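Local coordinates for protein endo-beta-1,4-xylanase Xyn10C (Pseudomonas cellulosa, PDB 1GNY) that cleaves internal linkages of the xylan backbone, this part being its N-terminal family 15 carbohydrate-binding module, which binds xylan and xylooligosaccharides, at residues N16-T21 against G129-G134; V33-L38 against V42-D47. All blocks are in the same frame, centred on the assembly; numbering follows the deposited sequence.

Interaction 1 of 2, residues N16-T21 against G129-G134. With XYP (beta-D-xylopyranose), chain B.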
ATOM      1  N   ASN A  16      -9.294   4.499   0.631  1.00 12.85           N
ATOM      2  CA  ASN A  16      -8.530   5.782   0.700  1.00 13.30           C
ATOM      3  C   ASN A  16      -8.554   6.565  -0.612  1.00 13.91           C
ATOM      4  O   ASN A  16      -8.577   5.977  -1.707  1.00 12.48           O
ATOM      5  CB  ASN A  16      -7.074   5.520   1.039  1.00 13.60           C
ATOM      6  CG  ASN A  16      -6.369   6.722   1.617  1.00 13.67           C
ATOM      7  OD1 ASN A  16      -5.394   7.260   1.032  1.00 15.79           O
ATOM      8  ND2 ASN A  16      -6.788   7.111   2.775  1.00 10.93           N
ATOM      9  N   ALA A  17      -8.602   7.893  -0.465  1.00 13.40           N
ATOM     10  CA  ALA A  17      -8.490   8.816  -1.608  1.00 14.39           C
ATOM     11  C   ALA A  17      -7.446   9.872  -1.268  1.00 15.33           C
ATOM     12  O   ALA A  17      -7.572  10.584  -0.296  1.00 14.69           O
ATOM     13  CB  ALA A  17      -9.785   9.468  -1.926  1.00 14.65           C
ATOM     14  N   SER A  18      -6.393   9.941  -2.067  1.00 16.02           N
ATOM     15  CA  SER A  18      -5.340  10.973  -1.893  1.00 18.48           C
ATOM     16  C   SER A  18      -5.334  12.060  -2.986  1.00 19.46           C
ATOM     17  O   SER A  18      -4.509  12.988  -2.933  1.00 21.40           O
ATOM     18  CB  SER A  18      -3.959  10.284  -1.862  1.00 17.82           C
ATOM     19  OG  SER A  18      -3.647   9.739  -3.166  1.00 16.11           O
ATOM     20  N   GLY A  19      -6.197  11.909  -3.972  1.00 20.74           N
ATOM     21  CA  GLY A  19      -6.306  12.782  -5.144  1.00 21.67           C
ATOM     22  C   GLY A  19      -7.716  13.346  -5.292  1.00 22.79           C
ATOM     23  O   GLY A  19      -8.422  13.504  -4.301  1.00 23.28           O
ATOM     24  N   SER A  20      -8.120  13.564  -6.533  1.00 23.82           N
ATOM     25  CA  SER A  20      -9.389  14.235  -6.853  1.00 25.03           C
ATOM     26  C   SER A  20     -10.594  13.313  -7.150  1.00 23.70           C
ATOM     27  O   SER A  20     -11.625  13.785  -7.627  1.00 25.00           O
ATOM     28  CB  SER A  20      -9.166  15.168  -8.044  1.00 25.22           C
ATOM     29  OG  SER A  20      -8.801  14.399  -9.183  1.00 29.58           O
ATOM     30  N   THR A  21     -10.441  12.021  -6.893  1.00 20.71           N
ATOM     31  CA  THR A  21     -11.509  11.053  -7.072  1.00 18.96           C
ATOM     32  C   THR A  21     -11.817  10.365  -5.748  1.00 17.17           C
ATOM     33  O   THR A  21     -10.931   9.837  -5.088  1.00 16.46           O
ATOM     34  CB  THR A  21     -11.101   9.993  -8.072  1.00 18.82           C
ATOM     35  OG1 THR A  21     -10.851  10.591  -9.359  1.00 21.71           O
ATOM     36  CG2 THR A  21     -12.201   9.021  -8.309  1.00 18.83           C
ATOM     37  N   GLY A 129      -0.422   1.832   2.585  1.00 11.85           N
ATOM     38  CA  GLY A 129      -1.336   1.241   1.625  1.00 12.16           C
ATOM     39  C   GLY A 129      -0.825   1.174   0.213  1.00 12.49           C
ATOM     40  O   GLY A 129       0.400   1.278   0.020  1.00 12.39           O
ATOM     41  N   ILE A 130      -1.747   0.937  -0.707  1.00 11.47           N
ATOM     42  CA  ILE A 130      -1.458   0.879  -2.157  1.00 11.91           C
ATOM     43  C   ILE A 130      -2.556   1.622  -2.891  1.00 12.62           C
ATOM     44  O   ILE A 130      -3.730   1.517  -2.532  1.00 13.29           O
ATOM     45  CB  ILE A 130      -1.275  -0.598  -2.648  1.00 11.24           C
ATOM     46  CG1 ILE A 130      -0.668  -0.633  -4.062  1.00 13.56           C
ATOM     47  CG2 ILE A 130      -2.549  -1.399  -2.489  1.00 12.36           C
ATOM     48  CD1 ILE A 130      -0.282  -2.069  -4.521  1.00 14.55           C
ATOM     49  N   GLN A 131      -2.185   2.369  -3.923  1.00 12.35           N
ATOM     50  CA  GLN A 131      -3.142   3.190  -4.668  1.00 12.17           C
ATOM     51  C   GLN A 131      -2.863   3.173  -6.173  1.00 12.98           C
ATOM     52  O   GLN A 131      -1.702   2.955  -6.581  1.00 12.65           O
ATOM     53  CB  GLN A 131      -3.171   4.645  -4.160  1.00 11.49           C
ATOM     54  CG  GLN A 131      -1.823   5.390  -4.318  1.00 12.46           C
ATOM     55  CD  GLN A 131      -1.860   6.814  -3.745  1.00 15.95           C
ATOM     56  OE1 GLN A 131      -2.875   7.207  -3.144  1.00 15.21           O
ATOM     57  NE2 GLN A 131      -0.760   7.591  -3.947  1.00 18.42           N
ATOM     58  N   ALA A 132      -3.900   3.404  -6.942  1.00 14.60           N
ATOM     59  CA  ALA A 132      -3.781   3.484  -8.386  1.00 14.81           C
ATOM     60  C   ALA A 132      -3.313   4.890  -8.770  1.00 15.66           C
ATOM     61  O   ALA A 132      -3.685   5.878  -8.138  1.00 14.69           O
ATOM     62  CB  ALA A 132      -5.111   3.185  -9.028  1.00 15.61           C
ATOM     63  N   LYS A 133      -2.526   4.971  -9.832  1.00 16.29           N
ATOM     64  CA  LYS A 133      -2.073   6.258 -10.374  1.00 17.79           C
ATOM     65  C   LYS A 133      -2.262   6.265 -11.896  1.00 18.85           C
ATOM     66  O   LYS A 133      -1.843   5.330 -12.570  1.00 20.12           O
ATOM     67  CB  LYS A 133      -0.595   6.537 -10.085  1.00 19.00           C
ATOM     68  CG  LYS A 133      -0.150   6.531  -8.609  1.00 21.40           C
ATOM     69  CD  LYS A 133      -0.687   7.676  -7.862  1.00 25.97           C
ATOM     70  CE  LYS A 133       0.104   8.990  -8.053  1.00 28.30           C
ATOM     71  NZ  LYS A 133      -0.892  10.111  -7.677  1.00 32.67           N
ATOM     72  N   GLY A 134      -2.818   7.353 -12.400  1.00 18.93           N
ATOM     73  CA  GLY A 134      -3.067   7.558 -13.825  1.00 19.66           C
ATOM     74  C   GLY A 134      -4.554   7.676 -14.130  1.00 18.88           C
ATOM     75  O   GLY A 134      -5.228   8.490 -13.535  1.00 19.70           O
TER
HETATM   76  C1  XYP B   2      -6.520  11.643   3.626  1.00 18.73           C
HETATM   77  C2  XYP B   2      -5.856  10.419   3.014  1.00 15.52           C
HETATM   78  C3  XYP B   2      -4.379  10.685   2.737  1.00 15.12           C
HETATM   79  C4  XYP B   2      -4.196  12.023   2.014  1.00 16.53           C
HETATM   80  C5  XYP B   2      -4.960  13.093   2.767  1.00 17.25           C
HETATM   81  O2  XYP B   2      -5.947   9.315   3.909  1.00 15.43           O
HETATM   82  O3  XYP B   2      -3.826   9.634   1.959  1.00 13.94           O
HETATM   83  O4  XYP B   2      -2.820  12.330   2.016  1.00 14.99           O
HETATM   84  O5  XYP B   2      -6.328  12.771   2.889  1.00 17.09           O
HETATM   85  O   HOH W   1      -2.120  11.109  -4.852  1.00 32.05           O

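Interaction 2 of 2, residues V33-L38 against V42-D47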
ATOM      1  N   VAL A  33      -8.239  -8.452   0.527  1.00 12.04           N
ATOM      2  CA  VAL A  33      -8.863  -7.105   0.425  1.00 11.58           C
ATOM      3  C   VAL A  33      -8.918  -6.642  -1.025  1.00 11.79           C
ATOM      4  O   VAL A  33      -7.886  -6.653  -1.691  1.00 12.76           O
ATOM      5  CB  VAL A  33      -8.078  -6.077   1.281  1.00 11.46           C
ATOM      6  CG1 VAL A  33      -8.546  -4.653   1.045  1.00 13.63           C
ATOM      7  CG2 VAL A  33      -8.174  -6.431   2.794  1.00 11.14           C
ATOM      8  N   THR A  34     -10.088  -6.199  -1.475  1.00 12.53           N
ATOM      9  CA  THR A  34     -10.280  -5.755  -2.883  1.00 12.57           C
ATOM     10  C   THR A  34     -10.893  -4.368  -2.880  1.00 12.91           C
ATOM     11  O   THR A  34     -11.775  -4.058  -2.062  1.00 12.60           O
ATOM     12  CB  THR A  34     -11.167  -6.738  -3.717  1.00 12.51           C
ATOM     13  OG1 THR A  34     -10.621  -8.057  -3.621  1.00 12.81           O
ATOM     14  CG2 THR A  34     -11.207  -6.382  -5.218  1.00 15.46           C
ATOM     15  N   PHE A  35     -10.411  -3.542  -3.800  1.00 12.45           N
ATOM     16  CA  PHE A  35     -11.024  -2.237  -4.050  1.00 12.54           C
ATOM     17  C   PHE A  35     -11.247  -1.984  -5.550  1.00 12.68           C
ATOM     18  O   PHE A  35     -10.532  -2.535  -6.420  1.00 13.34           O
ATOM     19  CB  PHE A  35     -10.248  -1.087  -3.392  1.00 12.18           C
ATOM     20  CG  PHE A  35      -8.912  -0.761  -4.014  1.00 11.85           C
ATOM     21  CD1 PHE A  35      -7.747  -1.432  -3.591  1.00 12.20           C
ATOM     22  CD2 PHE A  35      -8.779   0.266  -4.937  1.00 13.28           C
ATOM     23  CE1 PHE A  35      -6.532  -1.132  -4.129  1.00 13.97           C
ATOM     24  CE2 PHE A  35      -7.542   0.577  -5.476  1.00 14.44           C
ATOM     25  CZ  PHE A  35      -6.407  -0.117  -5.051  1.00 13.89           C
ATOM     26  N   ALA A  36     -12.247  -1.142  -5.820  1.00 12.80           N
ATOM     27  CA  ALA A  36     -12.539  -0.618  -7.154  1.00 13.24           C
ATOM     28  C   ALA A  36     -11.599   0.577  -7.426  1.00 13.29           C
ATOM     29  O   ALA A  36     -11.579   1.584  -6.688  1.00 13.87           O
ATOM     30  CB  ALA A  36     -13.989  -0.177  -7.260  1.00 13.50           C
ATOM     31  N   ALA A  37     -10.758   0.437  -8.442  1.00 14.29           N
ATOM     32  CA  ALA A  37      -9.771   1.462  -8.805  1.00 14.07           C
ATOM     33  C   ALA A  37     -10.440   2.563  -9.657  1.00 15.48           C
ATOM     34  O   ALA A  37     -10.291   2.641 -10.887  1.00 15.24           O
ATOM     35  CB  ALA A  37      -8.592   0.828  -9.542  1.00 14.67           C
ATOM     36  N   LEU A  38     -11.204   3.392  -8.970  1.00 14.52           N
ATOM     37  CA  LEU A  38     -12.077   4.397  -9.627  1.00 14.85           C
ATOM     38  C   LEU A  38     -11.375   5.570 -10.285  1.00 15.15           C
ATOM     39  O   LEU A  38     -11.899   6.136 -11.258  1.00 16.68           O
ATOM     40  CB  LEU A  38     -13.115   4.939  -8.645  1.00 15.75           C
ATOM     41  CG  LEU A  38     -14.078   3.880  -8.094  1.00 16.10           C
ATOM     42  CD1 LEU A  38     -14.861   4.449  -6.910  1.00 17.70           C
ATOM     43  CD2 LEU A  38     -14.969   3.262  -9.160  1.00 18.89           C
ATOM     44  N   VAL A  42      -6.949   6.628  -5.738  1.00 12.59           N
ATOM     45  CA  VAL A  42      -7.889   5.745  -5.028  1.00 12.91           C
ATOM     46  C   VAL A  42      -7.078   4.509  -4.629  1.00 11.84           C
ATOM     47  O   VAL A  42      -6.356   3.940  -5.455  1.00 11.88           O
ATOM     48  CB  VAL A  42      -9.151   5.403  -5.866  1.00 13.13           C
ATOM     49  CG1 VAL A  42     -10.037   4.374  -5.168  1.00 14.04           C
ATOM     50  CG2 VAL A  42      -9.932   6.702  -6.161  1.00 14.39           C
ATOM     51  N   GLY A  43      -7.215   4.095  -3.380  1.00 11.43           N
ATOM     52  CA  GLY A  43      -6.491   2.949  -2.864  1.00 10.59           C
ATOM     53  C   GLY A  43      -7.121   2.286  -1.659  1.00 11.48           C
ATOM     54  O   GLY A  43      -8.290   2.496  -1.342  1.00 11.40           O
ATOM     55  N   ALA A  44      -6.273   1.509  -0.971  1.00 11.44           N
ATOM     56  CA  ALA A  44      -6.631   0.766   0.247  1.00 11.94           C
ATOM     57  C   ALA A  44      -5.498   0.894   1.244  1.00 11.57           C
ATOM     58  O   ALA A  44      -4.351   0.784   0.848  1.00 12.20           O
ATOM     59  CB  ALA A  44      -6.864  -0.648  -0.072  1.00 12.74           C
ATOM     60  N   VAL A  45      -5.853   1.132   2.505  1.00 11.35           N
ATOM     61  CA  VAL A  45      -4.889   1.388   3.578  1.00 11.29           C
ATOM     62  C   VAL A  45      -5.222   0.698   4.901  1.00 12.16           C
ATOM     63  O   VAL A  45      -6.374   0.299   5.115  1.00 12.46           O
ATOM     64  CB  VAL A  45      -4.763   2.923   3.881  1.00 11.03           C
ATOM     65  CG1 VAL A  45      -4.197   3.725   2.671  1.00 11.65           C
ATOM     66  CG2 VAL A  45      -6.041   3.510   4.371  1.00 10.09           C
ATOM     67  N   PHE A  46      -4.204   0.612   5.761  1.00 12.01           N
ATOM     68  CA  PHE A  46      -4.327   0.119   7.127  1.00 11.82           C
ATOM     69  C   PHE A  46      -3.331   0.925   7.952  1.00 13.21           C
ATOM     70  O   PHE A  46      -2.466   1.632   7.413  1.00 13.53           O
ATOM     71  CB  PHE A  46      -4.029  -1.387   7.219  1.00 12.75           C
ATOM     72  CG  PHE A  46      -2.625  -1.743   6.808  1.00 12.77           C
ATOM     73  CD1 PHE A  46      -2.322  -1.948   5.469  1.00 15.11           C
ATOM     74  CD2 PHE A  46      -1.593  -1.799   7.754  1.00 14.22           C
ATOM     75  CE1 PHE A  46      -1.016  -2.223   5.073  1.00 14.41           C
ATOM     76  CE2 PHE A  46      -0.289  -2.077   7.349  1.00 14.19           C
ATOM     77  CZ  PHE A  46      -0.005  -2.266   6.019  1.00 14.59           C
ATOM     78  N   ASP A  47      -3.411   0.768   9.265  1.00 15.09           N
ATOM     79  CA  ASP A  47      -2.493   1.478  10.142  1.00 15.72           C
ATOM     80  C   ASP A  47      -1.515   0.562  10.856  1.00 15.64           C
ATOM     81  O   ASP A  47      -1.875  -0.523  11.318  1.00 16.66           O
ATOM     82  CB  ASP A  47      -3.241   2.226  11.241  1.00 15.67           C
ATOM     83  CG  ASP A  47      -4.165   3.251  10.717  1.00 17.14           C
ATOM     84  OD1 ASP A  47      -3.854   3.913   9.690  1.00 16.37           O
ATOM     85  OD2 ASP A  47      -5.233   3.487  11.303  1.00 20.01           O
TER

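Interaction 1 of 2, residues N16-T21 against G129-G134
Ser18 and Gln131 meet through a single short hydrogen bond: the hydroxyl OG of Ser18 donates to the amide oxygen OE1 of Gln131 over 2.6 Å. The hydroxyl comes in 26° out of the amide's carbonyl plane. Gln131 CG sits between its own backbone N and carbonyl carbon (chi1 62°), and the chain beyond is extended, which carries the amide off the strand to the serine. The other end of that amide is held as well, NE2 being hydrogen-bonded to OE1 of Gln77, so both ends fix its rotation. A water donates to Ser18 OG at 2.7 Å. The oxygen of the same water accepts a weak bond from Lys133 NZ at 3.2 Å, giving a second and looser route between the segments. A leucine in place of Gln131 would probably leave the Ser18 hydroxyl without this acceptor and Gln77 OE1 without its amide donor. Two residues back, Asn16 faces the ligand: ND2 donates to xylose O2 at 2.6 Å, nearly straight at 165°, while OD1 lies 3.0 Å from the neighbouring O3. The same sugar is hydrogen-bonded to Gln81 and Gln127, so Asn16 joins two other side-chain amides in holding this xylose of the bound xylooligosaccharide. Strands 14-17 and 126-133 are not neighbours in the five-stranded sheet. Strand 42-48 runs between them, pairing Asn16 with Gly43 and Ile130 with Ala44, and the Ser18–Gln131 bond passes over the start of that strand; strand 75-82 flanks Gln131 on its other side.

Interaction 2 of 2, residues V33-L38 against V42-D47
The ring of Phe35 lies with one face against the backbone of Gly43, whose CA makes a CH-pi contact 4.0 Å from the ring centroid and 23° off its normal. Ala44 N lies over the same face, toward the rim. Beside it the methyl CB of Ala44 packs on ring atom CD1 of Phe35 at 3.7 Å and, roughly at a right angle to that contact, meets Val33 CG1 more loosely, at 4.5 Å. At the other end, Val42 CG1 approaches the carbonyl oxygen of Ala36 to 3.5 Å and Phe35 CD2 to 4.3 Å, while its second methyl, CG2, faces Leu38 CB. Phe35 CB already points at the 42-47 segment, and chi1 of 71° keeps CG over the backbone, so the ring stands up from its strand. Around Ala37 an inverse gamma turn, with a weak Leu38 N to Ala36 O bond, bends the chain where it leaves the strand, and three residues beyond Leu38 lead into strand 42-48. The axes of segments 33-36 and 42-47 come within 7.3 Å at 152°, nearly antiparallel, yet they face each other across the core in a beta arch, as suits the jelly-roll fold of this module. Phe35 also rests on Ile140, and its backbone pairs with that residue in strand 139-149 of one sheet; Val42 pairs with Ala132 of strand 126-133 in the other.

Strand 42-48 ties the two together. In interaction 1 it is the strand being bridged; in interaction 2 its other face packs into the core. Asn16 O probably bonds to Gly43 N, and Val42 O probably receives Ala132 N, so the backbone at the centre of interaction 2 is pinned from both sides by the segments of interaction 1. The chemistry follows the place: hydroxyl, amides, water and sugar on the partly buried binding face, methyl groups and an aromatic ring between the sheets. Along the sequence, the arch of 33-38 and 42-47 is nested within the much longer loop closed by 16-21 and 129-134.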